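Local coordinates for D-glucosaminate-6-phosphate ammonia lyase (Salmonella typhimurium, PDB 7LCE), which is a pyridoxal-phosphate protein of the aminotransferase-like superfamily, probably of fold-type I, at residues Ser59-Ala64 / Ala257-His262; Ile85-Arg90 / Lys227-Ala232; Glu319-Gly324 / Arg361-His366. All blocks are in the same frame, centred on the assembly; numbering follows the deposited sequence.

Interaction 1 (Ser59-Ala64 / Ala257-His262)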
ATOM      1  N   SER A  59     -32.373  30.529  22.443  1.00 86.40           N
ATOM      2  CA  SER A  59     -31.633  31.574  21.748  1.00 73.42           C
ATOM      3  C   SER A  59     -31.956  32.968  22.266  1.00 79.22           C
ATOM      4  O   SER A  59     -31.127  33.872  22.118  1.00 91.70           O
ATOM      5  CB  SER A  59     -31.911  31.492  20.250  1.00 67.13           C
ATOM      6  OG  SER A  59     -31.510  30.233  19.741  1.00 65.37           O
ATOM      7  N   ARG A  60     -33.130  33.165  22.873  1.00 82.84           N
ATOM      8  CA  ARG A  60     -33.454  34.474  23.434  1.00 82.88           C
ATOM      9  C   ARG A  60     -32.495  34.856  24.554  1.00 83.89           C
ATOM     10  O   ARG A  60     -32.216  36.044  24.753  1.00 85.38           O
ATOM     11  CB  ARG A  60     -34.900  34.496  23.931  1.00 66.82           C
ATOM     12  CG  ARG A  60     -35.922  34.362  22.817  1.00 78.54           C
ATOM     13  CD  ARG A  60     -37.346  34.361  23.343  1.00 78.97           C
ATOM     14  NE  ARG A  60     -38.300  34.043  22.286  1.00110.56           N
ATOM     15  CZ  ARG A  60     -39.607  33.905  22.466  1.00104.92           C
ATOM     16  NH1 ARG A  60     -40.160  34.060  23.659  1.00 87.63           N
ATOM     17  NH2 ARG A  60     -40.376  33.602  21.425  1.00102.90           N
ATOM     18  N   TYR A  61     -31.976  33.870  25.286  1.00 77.30           N
ATOM     19  CA  TYR A  61     -31.052  34.167  26.373  1.00 66.41           C
ATOM     20  C   TYR A  61     -29.624  34.349  25.876  1.00 76.87           C
ATOM     21  O   TYR A  61     -28.842  35.068  26.507  1.00 89.26           O
ATOM     22  CB  TYR A  61     -31.097  33.056  27.424  1.00 63.72           C
ATOM     23  CG  TYR A  61     -32.475  32.781  27.980  1.00 70.85           C
ATOM     24  CD1 TYR A  61     -32.993  33.544  29.018  1.00 83.40           C
ATOM     25  CD2 TYR A  61     -33.259  31.753  27.469  1.00 82.02           C
ATOM     26  CE1 TYR A  61     -34.255  33.294  29.530  1.00 92.83           C
ATOM     27  CE2 TYR A  61     -34.520  31.496  27.974  1.00 87.27           C
ATOM     28  CZ  TYR A  61     -35.013  32.269  29.005  1.00 86.12           C
ATOM     29  OH  TYR A  61     -36.267  32.016  29.511  1.00 88.32           O
ATOM     30  N   THR A  62     -29.266  33.718  24.756  1.00 83.13           N
ATOM     31  CA  THR A  62     -27.911  33.799  24.226  1.00 73.31           C
ATOM     32  C   THR A  62     -27.746  34.845  23.133  1.00 73.00           C
ATOM     33  O   THR A  62     -26.617  35.283  22.886  1.00 75.49           O
ATOM     34  CB  THR A  62     -27.468  32.441  23.670  1.00 68.59           C
ATOM     35  OG1 THR A  62     -28.163  32.174  22.445  1.00 78.73           O
ATOM     36  CG2 THR A  62     -27.763  31.334  24.668  1.00 69.04           C
ATOM     37  N   GLY A  63     -28.827  35.242  22.468  1.00 79.24           N
ATOM     38  CA  GLY A  63     -28.734  36.206  21.393  1.00 66.66           C
ATOM     39  C   GLY A  63     -28.305  35.644  20.057  1.00 80.20           C
ATOM     40  O   GLY A  63     -28.066  36.423  19.126  1.00 86.12           O
ATOM     41  N   ALA A  64     -28.200  34.324  19.927  1.00 83.43           N
ATOM     42  CA  ALA A  64     -27.788  33.710  18.677  1.00 70.88           C
ATOM     43  C   ALA A  64     -28.989  33.529  17.752  1.00 69.71           C
ATOM     44  O   ALA A  64     -30.137  33.785  18.121  1.00 85.74           O
ATOM     45  CB  ALA A  64     -27.098  32.373  18.937  1.00 73.82           C
ATOM     46  N   ALA A 257     -35.510  26.211  33.506  1.00 74.56           N
ATOM     47  CA  ALA A 257     -34.363  26.515  34.351  1.00 66.01           C
ATOM     48  C   ALA A 257     -33.660  27.786  33.896  1.00 83.93           C
ATOM     49  O   ALA A 257     -33.118  28.525  34.725  1.00 99.34           O
ATOM     50  CB  ALA A 257     -33.387  25.343  34.364  1.00 68.88           C
ATOM     51  N   LEU A 258     -33.655  28.051  32.587  1.00 80.06           N
ATOM     52  CA  LEU A 258     -33.065  29.288  32.085  1.00 77.83           C
ATOM     53  C   LEU A 258     -33.864  30.508  32.532  1.00 87.12           C
ATOM     54  O   LEU A 258     -33.280  31.536  32.894  1.00 99.64           O
ATOM     55  CB  LEU A 258     -32.967  29.239  30.562  1.00 75.26           C
ATOM     56  CG  LEU A 258     -31.843  28.365  30.007  1.00 66.74           C
ATOM     57  CD1 LEU A 258     -31.828  28.419  28.492  1.00 69.37           C
ATOM     58  CD2 LEU A 258     -30.501  28.799  30.575  1.00 83.69           C
ATOM     59  N   GLU A 259     -35.196  30.418  32.511  1.00 92.05           N
ATOM     60  CA  GLU A 259     -36.010  31.532  32.987  1.00 96.57           C
ATOM     61  C   GLU A 259     -35.873  31.711  34.494  1.00100.89           C
ATOM     62  O   GLU A 259     -35.872  32.842  34.992  1.00108.65           O
ATOM     63  CB  GLU A 259     -37.475  31.329  32.598  1.00 74.03           C
ATOM     64  CG  GLU A 259     -38.374  32.509  32.945  1.00100.01           C
ATOM     65  CD  GLU A 259     -37.971  33.789  32.230  1.00134.38           C
ATOM     66  OE1 GLU A 259     -37.512  33.706  31.072  1.00139.30           O
ATOM     67  OE2 GLU A 259     -38.109  34.879  32.828  1.00133.30           O
ATOM     68  N   ASN A 260     -35.755  30.606  35.236  1.00 91.18           N
ATOM     69  CA  ASN A 260     -35.541  30.700  36.677  1.00 89.55           C
ATOM     70  C   ASN A 260     -34.189  31.323  36.998  1.00 88.02           C
ATOM     71  O   ASN A 260     -34.028  31.951  38.050  1.00 90.44           O
ATOM     72  CB  ASN A 260     -35.659  29.317  37.316  1.00 95.73           C
ATOM     73  CG  ASN A 260     -35.810  29.382  38.823  1.00102.49           C
ATOM     74  OD1 ASN A 260     -34.825  29.352  39.558  1.00115.16           O
ATOM     75  ND2 ASN A 260     -37.051  29.469  39.291  1.00113.86           N
ATOM     76  N   TYR A 261     -33.207  31.143  36.114  1.00 93.38           N
ATOM     77  CA  TYR A 261     -31.910  31.787  36.275  1.00 93.71           C
ATOM     78  C   TYR A 261     -31.973  33.258  35.871  1.00109.26           C
ATOM     79  O   TYR A 261     -31.303  34.102  36.476  1.00100.22           O
ATOM     80  CB  TYR A 261     -30.867  31.035  35.446  1.00 81.48           C
ATOM     81  CG  TYR A 261     -29.442  31.521  35.583  1.00 79.39           C
ATOM     82  CD1 TYR A 261     -28.651  31.110  36.649  1.00 83.48           C
ATOM     83  CD2 TYR A 261     -28.879  32.367  34.637  1.00 83.87           C
ATOM     84  CE1 TYR A 261     -27.342  31.540  36.776  1.00 93.05           C
ATOM     85  CE2 TYR A 261     -27.572  32.804  34.756  1.00 81.21           C
ATOM     86  CZ  TYR A 261     -26.808  32.387  35.826  1.00 86.27           C
ATOM     87  OH  TYR A 261     -25.506  32.817  35.950  1.00 88.47           O
ATOM     88  N   HIS A 262     -32.779  33.576  34.852  1.00134.40           N
ATOM     89  CA  HIS A 262     -32.915  34.954  34.388  1.00143.30           C
ATOM     90  C   HIS A 262     -33.687  35.824  35.375  1.00162.93           C
ATOM     91  O   HIS A 262     -33.401  37.021  35.495  1.00172.69           O
ATOM     92  CB  HIS A 262     -33.603  34.974  33.020  1.00146.57           C
ATOM     93  CG  HIS A 262     -33.864  36.351  32.490  1.00177.93           C
ATOM     94  ND1 HIS A 262     -32.864  37.168  32.007  1.00195.40           N
ATOM     95  CD2 HIS A 262     -35.016  37.053  32.365  1.00176.38           C
ATOM     96  CE1 HIS A 262     -33.389  38.313  31.608  1.00184.22           C
ATOM     97  NE2 HIS A 262     -34.693  38.270  31.816  1.00179.58           N
TER

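Interaction 2 (Ile85-Arg90 / Lys227-Ala232)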
ATOM      1  N   ILE A  85     -18.405  18.456  10.140  1.00 53.89           N
ATOM      2  CA  ILE A  85     -17.877  17.486   9.186  1.00 59.85           C
ATOM      3  C   ILE A  85     -18.926  17.093   8.154  1.00 64.33           C
ATOM      4  O   ILE A  85     -18.626  17.011   6.960  1.00 69.23           O
ATOM      5  CB  ILE A  85     -17.334  16.256   9.937  1.00 57.73           C
ATOM      6  CG1 ILE A  85     -16.164  16.661  10.832  1.00 46.86           C
ATOM      7  CG2 ILE A  85     -16.905  15.177   8.957  1.00 46.09           C
ATOM      8  CD1 ILE A  85     -15.553  15.513  11.595  1.00 50.14           C
ATOM      9  N   THR A  86     -20.165  16.867   8.590  1.00 60.46           N
ATOM     10  CA  THR A  86     -21.209  16.399   7.686  1.00 49.09           C
ATOM     11  C   THR A  86     -21.893  17.527   6.929  1.00 55.76           C
ATOM     12  O   THR A  86     -22.501  17.266   5.885  1.00 65.09           O
ATOM     13  CB  THR A  86     -22.272  15.614   8.459  1.00 58.19           C
ATOM     14  OG1 THR A  86     -22.875  16.465   9.441  1.00 59.64           O
ATOM     15  CG2 THR A  86     -21.653  14.409   9.146  1.00 60.37           C
ATOM     16  N   HIS A  87     -21.821  18.761   7.432  1.00 58.60           N
ATOM     17  CA  HIS A  87     -22.573  19.896   6.896  1.00 61.74           C
ATOM     18  C   HIS A  87     -24.073  19.629   6.874  1.00 61.17           C
ATOM     19  O   HIS A  87     -24.814  20.301   6.151  1.00 79.55           O
ATOM     20  CB  HIS A  87     -22.093  20.284   5.490  1.00 54.81           C
ATOM     21  CG  HIS A  87     -20.722  20.884   5.461  1.00 71.02           C
ATOM     22  ND1 HIS A  87     -19.575  20.124   5.560  1.00 88.76           N
ATOM     23  CD2 HIS A  87     -20.313  22.168   5.348  1.00 68.43           C
ATOM     24  CE1 HIS A  87     -18.520  20.917   5.510  1.00 76.60           C
ATOM     25  NE2 HIS A  87     -18.940  22.162   5.381  1.00 81.23           N
ATOM     26  N   GLY A  88     -24.535  18.655   7.656  1.00 63.85           N
ATOM     27  CA  GLY A  88     -25.924  18.262   7.650  1.00 55.43           C
ATOM     28  C   GLY A  88     -26.303  17.279   6.564  1.00 63.95           C
ATOM     29  O   GLY A  88     -27.469  16.865   6.513  1.00 64.67           O
ATOM     30  N   ASP A  89     -25.364  16.891   5.700  1.00 67.36           N
ATOM     31  CA  ASP A  89     -25.657  15.946   4.628  1.00 59.86           C
ATOM     32  C   ASP A  89     -26.139  14.623   5.213  1.00 65.64           C
ATOM     33  O   ASP A  89     -25.443  14.002   6.022  1.00 74.66           O
ATOM     34  CB  ASP A  89     -24.413  15.732   3.765  1.00 65.53           C
ATOM     35  CG  ASP A  89     -24.652  14.764   2.617  1.00 74.10           C
ATOM     36  OD1 ASP A  89     -25.824  14.547   2.248  1.00 83.85           O
ATOM     37  OD2 ASP A  89     -23.664  14.215   2.084  1.00 86.48           O
ATOM     38  N   ARG A  90     -27.332  14.193   4.788  1.00 57.78           N
ATOM     39  CA  ARG A  90     -27.950  13.007   5.375  1.00 51.28           C
ATOM     40  C   ARG A  90     -27.107  11.759   5.157  1.00 60.89           C
ATOM     41  O   ARG A  90     -27.085  10.870   6.016  1.00 62.47           O
ATOM     42  CB  ARG A  90     -29.355  12.821   4.807  1.00 51.94           C
ATOM     43  CG  ARG A  90     -30.389  13.731   5.451  1.00 60.14           C
ATOM     44  CD  ARG A  90     -31.744  13.626   4.771  1.00 57.67           C
ATOM     45  NE  ARG A  90     -31.689  14.090   3.390  1.00 72.58           N
ATOM     46  CZ  ARG A  90     -32.750  14.259   2.613  1.00 75.71           C
ATOM     47  NH1 ARG A  90     -33.975  14.022   3.055  1.00 78.01           N
ATOM     48  NH2 ARG A  90     -32.578  14.679   1.363  1.00 67.83           N
ATOM     49  N   LYS A 227     -27.668  29.973  12.475  1.00 79.31           N
ATOM     50  CA  LYS A 227     -28.741  29.062  12.086  1.00 74.87           C
ATOM     51  C   LYS A 227     -28.274  28.006  11.091  1.00 72.74           C
ATOM     52  O   LYS A 227     -28.745  26.864  11.143  1.00 74.90           O
ATOM     53  CB  LYS A 227     -29.910  29.857  11.504  1.00 69.03           C
ATOM     54  CG  LYS A 227     -31.217  29.083  11.436  1.00 74.26           C
ATOM     55  CD  LYS A 227     -32.356  29.962  10.944  1.00 79.65           C
ATOM     56  CE  LYS A 227     -33.691  29.241  11.037  1.00 81.59           C
ATOM     57  NZ  LYS A 227     -34.810  30.088  10.537  1.00105.45           N
ATOM     58  N   THR A 228     -27.350  28.354  10.192  1.00 72.81           N
ATOM     59  CA  THR A 228     -26.900  27.386   9.194  1.00 71.62           C
ATOM     60  C   THR A 228     -26.166  26.215   9.840  1.00 71.34           C
ATOM     61  O   THR A 228     -26.301  25.070   9.391  1.00 76.88           O
ATOM     62  CB  THR A 228     -26.014  28.066   8.149  1.00 51.35           C
ATOM     63  OG1 THR A 228     -24.894  28.686   8.794  1.00 91.09           O
ATOM     64  CG2 THR A 228     -26.799  29.122   7.391  1.00 83.83           C
ATOM     65  N   TRP A 229     -25.392  26.474  10.893  1.00 66.01           N
ATOM     66  CA  TRP A 229     -24.665  25.400  11.560  1.00 57.73           C
ATOM     67  C   TRP A 229     -25.515  24.687  12.602  1.00 70.76           C
ATOM     68  O   TRP A 229     -25.369  23.474  12.790  1.00 85.77           O
ATOM     69  CB  TRP A 229     -23.384  25.939  12.203  1.00 52.66           C
ATOM     70  CG  TRP A 229     -22.334  26.295  11.200  1.00 58.31           C
ATOM     71  CD1 TRP A 229     -21.880  27.546  10.894  1.00 66.22           C
ATOM     72  CD2 TRP A 229     -21.615  25.389  10.355  1.00 58.77           C
ATOM     73  NE1 TRP A 229     -20.918  27.474   9.915  1.00 66.33           N
ATOM     74  CE2 TRP A 229     -20.738  26.160   9.567  1.00 66.14           C
ATOM     75  CE3 TRP A 229     -21.629  24.002  10.189  1.00 51.23           C
ATOM     76  CZ2 TRP A 229     -19.881  25.591   8.629  1.00 64.56           C
ATOM     77  CZ3 TRP A 229     -20.777  23.437   9.255  1.00 62.90           C
ATOM     78  CH2 TRP A 229     -19.917  24.231   8.486  1.00 54.99           C
ATOM     79  N   ILE A 230     -26.393  25.417  13.296  1.00 59.32           N
ATOM     80  CA  ILE A 230     -27.311  24.767  14.228  1.00 59.80           C
ATOM     81  C   ILE A 230     -28.199  23.776  13.485  1.00 63.65           C
ATOM     82  O   ILE A 230     -28.529  22.702  14.002  1.00 67.48           O
ATOM     83  CB  ILE A 230     -28.139  25.817  14.990  1.00 54.98           C
ATOM     84  CG1 ILE A 230     -27.235  26.653  15.897  1.00 59.57           C
ATOM     85  CG2 ILE A 230     -29.215  25.146  15.829  1.00 55.63           C
ATOM     86  CD1 ILE A 230     -26.570  25.852  16.993  1.00 60.98           C
ATOM     87  N   ALA A 231     -28.589  24.118  12.253  1.00 72.54           N
ATOM     88  CA  ALA A 231     -29.363  23.191  11.434  1.00 58.00           C
ATOM     89  C   ALA A 231     -28.595  21.900  11.184  1.00 63.83           C
ATOM     90  O   ALA A 231     -29.175  20.808  11.214  1.00 60.50           O
ATOM     91  CB  ALA A 231     -29.744  23.857  10.112  1.00 59.25           C
ATOM     92  N   ALA A 232     -27.283  22.003  10.950  1.00 69.14           N
ATOM     93  CA  ALA A 232     -26.469  20.803  10.784  1.00 52.81           C
ATOM     94  C   ALA A 232     -26.378  20.008  12.079  1.00 50.80           C
ATOM     95  O   ALA A 232     -26.213  18.784  12.041  1.00 69.79           O
ATOM     96  CB  ALA A 232     -25.072  21.172  10.290  1.00 54.51           C
TER

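Interaction 3 (Glu319-Gly324 / Arg361-His366)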
ATOM      1  N   GLU A 319     -11.629  17.072  57.077  1.00 69.11           N
ATOM      2  CA  GLU A 319     -12.380  16.984  55.829  1.00 63.91           C
ATOM      3  C   GLU A 319     -12.784  15.547  55.536  1.00 73.59           C
ATOM      4  O   GLU A 319     -13.883  15.293  55.031  1.00 80.66           O
ATOM      5  CB  GLU A 319     -11.557  17.562  54.676  1.00 69.39           C
ATOM      6  CG  GLU A 319     -12.384  17.962  53.458  1.00 71.23           C
ATOM      7  CD  GLU A 319     -12.676  16.802  52.526  1.00 89.68           C
ATOM      8  OE1 GLU A 319     -11.950  15.786  52.585  1.00 82.79           O
ATOM      9  OE2 GLU A 319     -13.638  16.907  51.733  1.00 97.64           O
ATOM     10  N   ALA A 320     -11.900  14.591  55.841  1.00 74.10           N
ATOM     11  CA  ALA A 320     -12.216  13.187  55.602  1.00 71.44           C
ATOM     12  C   ALA A 320     -13.376  12.720  56.473  1.00 71.10           C
ATOM     13  O   ALA A 320     -14.259  11.991  56.004  1.00 77.95           O
ATOM     14  CB  ALA A 320     -10.980  12.323  55.844  1.00 61.75           C
ATOM     15  N   GLN A 321     -13.395  13.124  57.745  1.00 63.41           N
ATOM     16  CA  GLN A 321     -14.496  12.734  58.617  1.00 80.38           C
ATOM     17  C   GLN A 321     -15.799  13.435  58.252  1.00 79.97           C
ATOM     18  O   GLN A 321     -16.876  12.932  58.591  1.00 84.41           O
ATOM     19  CB  GLN A 321     -14.136  12.998  60.078  1.00 75.81           C
ATOM     20  CG  GLN A 321     -13.022  12.096  60.590  1.00 66.85           C
ATOM     21  CD  GLN A 321     -12.841  12.182  62.090  1.00 80.00           C
ATOM     22  OE1 GLN A 321     -13.727  12.645  62.808  1.00102.26           O
ATOM     23  NE2 GLN A 321     -11.694  11.721  62.573  1.00 81.86           N
ATOM     24  N   LEU A 322     -15.729  14.589  57.584  1.00 74.85           N
ATOM     25  CA  LEU A 322     -16.944  15.214  57.075  1.00 67.03           C
ATOM     26  C   LEU A 322     -17.575  14.376  55.968  1.00 76.71           C
ATOM     27  O   LEU A 322     -18.796  14.183  55.948  1.00 87.93           O
ATOM     28  CB  LEU A 322     -16.639  16.623  56.574  1.00 68.47           C
ATOM     29  CG  LEU A 322     -16.392  17.660  57.666  1.00 61.07           C
ATOM     30  CD1 LEU A 322     -15.867  18.948  57.060  1.00 59.78           C
ATOM     31  CD2 LEU A 322     -17.676  17.911  58.437  1.00 56.25           C
ATOM     32  N   ARG A 323     -16.759  13.868  55.040  1.00 72.27           N
ATOM     33  CA  ARG A 323     -17.294  13.040  53.962  1.00 68.07           C
ATOM     34  C   ARG A 323     -17.684  11.654  54.459  1.00 74.12           C
ATOM     35  O   ARG A 323     -18.742  11.133  54.090  1.00 94.14           O
ATOM     36  CB  ARG A 323     -16.272  12.915  52.835  1.00 57.71           C
ATOM     37  CG  ARG A 323     -15.946  14.211  52.124  1.00 84.59           C
ATOM     38  CD  ARG A 323     -14.896  13.969  51.057  1.00 58.22           C
ATOM     39  NE  ARG A 323     -13.686  13.394  51.631  1.00 76.21           N
ATOM     40  CZ  ARG A 323     -12.633  13.005  50.927  1.00 89.22           C
ATOM     41  NH1 ARG A 323     -12.601  13.119  49.609  1.00120.06           N
ATOM     42  NH2 ARG A 323     -11.584  12.487  51.561  1.00 92.40           N
ATOM     43  N   GLY A 324     -16.837  11.037  55.285  1.00 71.24           N
ATOM     44  CA  GLY A 324     -17.057   9.662  55.700  1.00 66.97           C
ATOM     45  C   GLY A 324     -18.201   9.466  56.673  1.00 71.97           C
ATOM     46  O   GLY A 324     -18.677   8.336  56.826  1.00101.94           O
ATOM     47  N   ARG A 361     -18.911  19.766  65.433  1.00 77.80           N
ATOM     48  CA  ARG A 361     -18.880  19.667  66.886  1.00 71.29           C
ATOM     49  C   ARG A 361     -18.691  18.221  67.330  1.00 78.58           C
ATOM     50  O   ARG A 361     -17.928  17.947  68.264  1.00 96.52           O
ATOM     51  CB  ARG A 361     -20.170  20.243  67.471  1.00 72.58           C
ATOM     52  CG  ARG A 361     -20.112  20.525  68.960  1.00 88.52           C
ATOM     53  CD  ARG A 361     -21.382  21.212  69.446  1.00106.84           C
ATOM     54  NE  ARG A 361     -21.631  22.491  68.794  1.00101.79           N
ATOM     55  CZ  ARG A 361     -22.607  22.705  67.921  1.00 97.10           C
ATOM     56  NH1 ARG A 361     -23.425  21.733  67.547  1.00 83.66           N
ATOM     57  NH2 ARG A 361     -22.770  23.925  67.414  1.00 89.59           N
ATOM     58  N   GLU A 362     -19.371  17.280  66.665  1.00 87.50           N
ATOM     59  CA  GLU A 362     -19.214  15.867  67.001  1.00 82.87           C
ATOM     60  C   GLU A 362     -17.793  15.384  66.735  1.00 75.02           C
ATOM     61  O   GLU A 362     -17.234  14.615  67.526  1.00 93.34           O
ATOM     62  CB  GLU A 362     -20.218  15.020  66.217  1.00 78.71           C
ATOM     63  CG  GLU A 362     -20.190  13.541  66.577  1.00 69.71           C
ATOM     64  CD  GLU A 362     -21.161  12.715  65.754  1.00 93.88           C
ATOM     65  OE1 GLU A 362     -21.579  13.184  64.672  1.00 83.01           O
ATOM     66  OE2 GLU A 362     -21.512  11.600  66.195  1.00101.52           O
ATOM     67  N   ILE A 363     -17.193  15.823  65.624  1.00 76.13           N
ATOM     68  CA  ILE A 363     -15.814  15.446  65.323  1.00 73.29           C
ATOM     69  C   ILE A 363     -14.877  15.969  66.403  1.00 84.93           C
ATOM     70  O   ILE A 363     -13.899  15.308  66.776  1.00 92.42           O
ATOM     71  CB  ILE A 363     -15.413  15.960  63.926  1.00 63.81           C
ATOM     72  CG1 ILE A 363     -16.141  15.176  62.836  1.00 77.46           C
ATOM     73  CG2 ILE A 363     -13.907  15.869  63.721  1.00 62.89           C
ATOM     74  CD1 ILE A 363     -16.045  15.806  61.467  1.00 80.46           C
ATOM     75  N   ALA A 364     -15.173  17.155  66.937  1.00 83.43           N
ATOM     76  CA  ALA A 364     -14.342  17.722  67.992  1.00 68.59           C
ATOM     77  C   ALA A 364     -14.461  16.926  69.284  1.00 79.59           C
ATOM     78  O   ALA A 364     -13.455  16.694  69.966  1.00 98.05           O
ATOM     79  CB  ALA A 364     -14.718  19.182  68.228  1.00 79.92           C
ATOM     80  N   GLU A 365     -15.677  16.505  69.645  1.00 78.65           N
ATOM     81  CA  GLU A 365     -15.848  15.730  70.871  1.00 88.16           C
ATOM     82  C   GLU A 365     -15.067  14.427  70.814  1.00 86.35           C
ATOM     83  O   GLU A 365     -14.422  14.035  71.794  1.00100.19           O
ATOM     84  CB  GLU A 365     -17.329  15.439  71.119  1.00 89.21           C
ATOM     85  CG  GLU A 365     -18.147  16.623  71.591  1.00104.75           C
ATOM     86  CD  GLU A 365     -19.608  16.266  71.786  1.00143.50           C
ATOM     87  OE1 GLU A 365     -19.985  15.112  71.486  1.00136.45           O
ATOM     88  OE2 GLU A 365     -20.379  17.137  72.243  1.00154.43           O
ATOM     89  N   HIS A 366     -15.108  13.742  69.673  1.00 83.29           N
ATOM     90  CA  HIS A 366     -14.377  12.496  69.514  1.00 96.07           C
ATOM     91  C   HIS A 366     -12.889  12.714  69.272  1.00101.76           C
ATOM     92  O   HIS A 366     -12.134  11.735  69.224  1.00110.58           O
ATOM     93  CB  HIS A 366     -14.991  11.696  68.363  1.00 90.54           C
ATOM     94  CG  HIS A 366     -16.385  11.222  68.642  1.00 99.68           C
ATOM     95  ND1 HIS A 366     -17.236  10.784  67.650  1.00100.19           N
ATOM     96  CD2 HIS A 366     -17.081  11.133  69.800  1.00106.50           C
ATOM     97  CE1 HIS A 366     -18.393  10.439  68.186  1.00 97.90           C
ATOM     98  NE2 HIS A 366     -18.326  10.641  69.490  1.00 99.82           N
TER

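Interaction 1 (Ser59-Ala64 / Ala257-His262)
Tyr61 carries this contact almost alone, laying its ring against Leu258 and passing its hydroxyl on to Glu259. Over one face of the ring stands the CB of Leu258, 4.0 Å from the ring centroid and 18° off the normal, a CH-pi contact offset toward the rim. CD1 of the same leucine comes down beside Tyr61 CD2 at 3.8 Å, and the branched aliphatic chain thus spreads over the hydroxyl-bearing half and one flank of the ring. At the edge of the ring and in its plane lies Glu259 OE1, which accepts a hydrogen bond from Tyr61 OH at 2.6 Å. The hydroxyl meets this oxygen on the anti side of the carboxylate, only 16° out of its plane. A tyrosine suits the place because its flat face serves the apolar leucine while its polar end serves the acid. His262, poorly ordered, adds its CB near Tyr61 CE1 at 3.9 Å.

The reach of Glu259 depends on a bend: its CB does not point at the other helix, but chi2 of 61° folds the chain so that the carboxylate returns to the tyrosine. A calcium ion lies about 5 Å from this side chain. Just past Tyr61 the helix ends at Thr62; Gly63 leaves it with positive phi, its N bonded to Ser59 O at 2.7 Å.

The contact joins the C-terminal ends of helices 47-62 and 248-262. Phe215, two residues along from Lys213, the lysine that carries pyridoxal phosphate, is touched by Leu258 and met edge-to-face by Tyr261. Thr62, next to the tyrosine, packs on Phe222 of strand 221-225, while Ala257 and Asn260 lean on Val33 of helix 31-41.

Interaction 2 (Ile85-Arg90 / Lys227-Ala232)
His87 and Trp229 run alongside each other with their ends in the same direction, bringing the type I' turn that ends helix 73-86 against the short helix 227-234. Their planes are inclined at 48° and the centroid of the His87 ring is 5.4 Å from that of the tryptophan six-membered ring, an oblique pairing. The touching atoms are His87 CD2 and Trp229 CH2, 3.8 Å apart. The CB of His87 starts away from the helix, and its ring swings back because chi1 of -69° sets CG beside the backbone N. Trp229 has a ring long enough to touch His87 and also cover Pro185 and Asp205, while His87 is solvent-exposed, with a calcium ion about 4 Å from its side chain.

Next to the ring pair the backbones come together. The CA atoms of Gly88 and Ala232 approach to 4.1 Å, and the methyl of Ala232 points at the turn, its CB 3.7 Å from Gly88 N. Small residues suit both places. Gly88 has positive phi (84°) and no side chain, which lets the turn lie against the helix backbone; the Ala232 methyl fits against Gly88 N and His87 C.

The turn is held by Asp89 N to Thr86 O at 2.9 Å. Asp89 opens helix 90-95 as its N-cap, and Arg90 beyond it makes a cation-pi contact with Trp143 of a second subunit. Thr86 OG1 and Ala232 O both bond to Gln236 NE2, linking turn and helix, and the same OG1 accepts from Gly88 N at 3.3 Å, an ST turn.

Interaction 3 (Glu319-Gly324 / Arg361-His366)
Gln321 and Ile363 mark the nearest approach of two helices, their CA atoms 7.4 Å apart. Helix 315-324 is in its last turn here, with Gly324 N bonded to Ala320 O at 2.8 Å; helix 352-365 is near its C-terminal end, where His366 N bonds to Glu362 O.

Ile363 is the residue of its helix that carries the contact, its CB directed at the other helix and both its branches used. With chi1 of -71°, CG1 lies beside the backbone N and carries CD1 to the foot of Gln321, 3.7 Å from Gln321 CB. The other branch, CG2, approaches the oxygen end of the amide, 3.4 Å from Gln321 OE1. The glutamine, partly exposed as a whole, crosses the isoleucine obliquely, and its extended chain lays the amide oxygen beside CG1 as well as CG2. From the buried flank Leu322 CD2 meets Ile363 CD1 at 4.0 Å, at about a right angle, and this leucine also packs on Leu360 and on Ile329 of strand 327-331.

Behind the contact, Glu319 OE1 lies over one face of the Arg323 guanidinium, 3.1 Å from NE, pairing by charge alone. Largely van der Waals packing between helix 315-324, which precedes strand 327-331, and the last helix of the chain is consistent with the small C-terminal alpha/beta domain of fold-type I pyridoxal-phosphate proteins.

In the fold
Interactions 1 and 2 belong to the larger part of the chain around the seven-stranded mixed sheet, interaction 2 nested within the loop that interaction 1 closes; helices 227-234 and 248-262 follow each other, yet the two contacts do not touch. Both are partly buried, each with one buried and one exposed residue among four touching. Interaction 3 stands apart, its centre about 54 Å from that of interaction 2, on the opposite side of the chain's centre. Interaction 1 combines a ring face with a hydrogen-bonded carboxylate; interaction 2 joins a glycine turn and an aromatic pair; interaction 3, with two of its three touching residues buried, packs an isoleucine on a leucine and a glutamine, amide oxygen included.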